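Side-chain contact in CrmK (Actinoalloteichus sp. WH1-2216-6, PDB 5I1V), which is a flavoenzyme oxidase with covalently bound FAD that takes part in recycling shunt products during caerulomycin biosynthesis: residues 270-275 / 418-423. Residues are numbered along the deposited sequence; the frame is centred on the assembly and turned at random. Where two conformers were deposited one is given.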
# COMPACT_ATOMS: atom_id res chain seq x y z
N CYS A 270 -16.05 8.85 -14.35
CA CYS A 270 -17.40 9.38 -14.25
C CYS A 270 -18.18 8.68 -13.15
O CYS A 270 -18.91 7.75 -13.41
CB CYS A 270 -18.10 9.17 -15.58
SG CYS A 270 -17.18 9.88 -16.96
N PHE A 271 -17.99 9.16 -11.93
CA PHE A 271 -18.68 8.71 -10.77
C PHE A 271 -20.17 9.02 -10.82
O PHE A 271 -20.62 10.00 -11.46
CB PHE A 271 -18.14 9.41 -9.55
CG PHE A 271 -16.71 9.07 -9.20
CD1 PHE A 271 -16.39 7.86 -8.61
CD2 PHE A 271 -15.71 10.00 -9.38
CE1 PHE A 271 -15.07 7.57 -8.26
CE2 PHE A 271 -14.42 9.74 -9.01
CZ PHE A 271 -14.09 8.52 -8.44
N HIS A 272 -20.93 8.18 -10.12
CA HIS A 272 -22.30 8.48 -9.80
C HIS A 272 -22.35 9.79 -9.02
O HIS A 272 -21.43 10.13 -8.27
CB HIS A 272 -22.94 7.35 -8.99
CG HIS A 272 -24.38 7.59 -8.67
ND1 HIS A 272 -24.78 8.11 -7.46
CD2 HIS A 272 -25.49 7.43 -9.40
CE1 HIS A 272 -26.10 8.27 -7.47
NE2 HIS A 272 -26.55 7.86 -8.64
N ARG A 273 -23.47 10.49 -9.20
CA ARG A 273 -23.70 11.80 -8.59
C ARG A 273 -23.37 11.85 -7.11
O ARG A 273 -22.82 12.85 -6.62
CB ARG A 273 -25.17 12.23 -8.83
CG ARG A 273 -25.60 13.49 -8.08
CD ARG A 273 -26.90 14.10 -8.62
NE ARG A 273 -26.70 15.44 -9.19
CZ ARG A 273 -27.04 15.76 -10.44
NH1 ARG A 273 -27.61 14.84 -11.19
NH2 ARG A 273 -26.82 16.97 -10.93
N SER A 274 -23.73 10.80 -6.38
CA SER A 274 -23.50 10.77 -4.93
C SER A 274 -22.06 10.93 -4.55
O SER A 274 -21.79 11.22 -3.40
CB SER A 274 -24.02 9.48 -4.31
OG SER A 274 -23.39 8.35 -4.87
N ALA A 275 -21.11 10.72 -5.48
CA ALA A 275 -19.71 11.05 -5.21
C ALA A 275 -19.44 12.54 -5.19
O ALA A 275 -18.45 12.96 -4.61
CB ALA A 275 -18.78 10.37 -6.23
N LEU A 418 -25.65 -4.47 -7.53
CA LEU A 418 -25.54 -5.34 -8.69
C LEU A 418 -26.55 -4.90 -9.72
O LEU A 418 -26.27 -4.87 -10.94
CB LEU A 418 -25.78 -6.82 -8.32
CG LEU A 418 -24.65 -7.52 -7.53
CD1 LEU A 418 -25.14 -8.83 -6.98
CD2 LEU A 418 -23.48 -7.76 -8.47
N ARG A 419 -27.73 -4.53 -9.25
CA ARG A 419 -28.72 -4.06 -10.21
C ARG A 419 -28.26 -2.78 -10.90
O ARG A 419 -28.38 -2.69 -12.10
CB ARG A 419 -30.13 -3.94 -9.60
CG ARG A 419 -31.19 -3.52 -10.61
CD ARG A 419 -32.64 -3.59 -10.09
NE ARG A 419 -32.82 -2.92 -8.80
CZ ARG A 419 -32.88 -3.53 -7.61
NH1 ARG A 419 -32.80 -4.86 -7.48
NH2 ARG A 419 -33.03 -2.79 -6.51
N TRP A 420 -27.65 -1.83 -10.18
CA TRP A 420 -27.24 -0.55 -10.79
C TRP A 420 -26.19 -0.72 -11.92
O TRP A 420 -26.34 -0.18 -13.02
CB TRP A 420 -26.69 0.41 -9.73
CG TRP A 420 -26.31 1.74 -10.33
CD1 TRP A 420 -27.14 2.82 -10.54
CD2 TRP A 420 -25.02 2.12 -10.85
NE1 TRP A 420 -26.43 3.84 -11.16
CE2 TRP A 420 -25.14 3.44 -11.35
CE3 TRP A 420 -23.77 1.47 -10.93
CZ2 TRP A 420 -24.06 4.10 -11.93
CZ3 TRP A 420 -22.71 2.14 -11.53
CH2 TRP A 420 -22.86 3.45 -12.00
N ILE A 421 -25.15 -1.53 -11.65
CA ILE A 421 -24.08 -1.71 -12.62
C ILE A 421 -24.56 -2.55 -13.81
O ILE A 421 -24.16 -2.31 -14.94
CB ILE A 421 -22.79 -2.29 -11.98
CG1 ILE A 421 -21.64 -2.18 -12.96
CG2 ILE A 421 -22.97 -3.74 -11.46
CD1 ILE A 421 -20.26 -2.44 -12.33
N ARG A 422 -25.45 -3.52 -13.57
CA ARG A 422 -25.96 -4.32 -14.66
C ARG A 422 -26.81 -3.51 -15.64
O ARG A 422 -26.72 -3.69 -16.85
CB ARG A 422 -26.74 -5.49 -14.14
CG ARG A 422 -25.83 -6.61 -13.67
CD ARG A 422 -26.59 -7.56 -12.78
NE ARG A 422 -25.74 -8.67 -12.43
CZ ARG A 422 -26.03 -9.54 -11.48
NH1 ARG A 422 -27.17 -9.44 -10.78
NH2 ARG A 422 -25.19 -10.53 -11.25
N GLU A 423 -27.62 -2.63 -15.07
CA GLU A 423 -28.55 -1.83 -15.87
C GLU A 423 -27.83 -0.72 -16.65
O GLU A 423 -28.10 -0.54 -17.84
CB GLU A 423 -29.67 -1.28 -14.98
CG GLU A 423 -30.63 -2.40 -14.60
CD GLU A 423 -31.90 -1.96 -13.87
OE1 GLU A 423 -31.97 -0.80 -13.40
OE2 GLU A 423 -32.81 -2.83 -13.73
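With CG anti to the backbone N in both residues (chi1 -179° in H272, -178° in W420), the imidazole of H272 and the indole of W420 extend from their backbones toward each other and meet midway. They bridge a wide gap, for the CA atoms of H272 and W420 are 10.3 Å apart. The touch is narrow: CD2 of H272 comes to 4.1 Å from NE1 of W420, and the planes of the imidazole and of the five-membered indole ring stand nearly perpendicular, at 88°. Their centroids lie 5.7 Å apart, in an oblique arrangement of van der Waals character, without a hydrogen bond between the two rings.

Each ring has its polar atoms engaged elsewhere. ND1 of H272 is hydrogen-bonded, fairly straight, to OG of S274 (2.9 Å), two residues further along the chain, while its NE2 is hydrogen-bonded to the carbonyl oxygen of R365. The indole N-H of W420 is directed to the carbonyl oxygen of H362. Bonds at both nitrogens limit rotation of the buried imidazole, and the turn carrying S274 is itself closed by A275 N bonding to O of H272 (2.9 Å). Y368 joins the two rings, stacked with W420 and edge-to-face with H272.

The two buried rings and Y368 thus form an aromatic cluster away from the flavin, where the turn that ends strand 265-271 approaches helix 414-428, beside the end of helix 353-364. W420 also touches V406 of strand 400-408, which belongs to the same antiparallel sheet as strand 265-271. The contact therefore ties a helix to a large antiparallel sheet, as in the substrate-binding domain of berberine-bridge-enzyme-like FAD-linked oxidases.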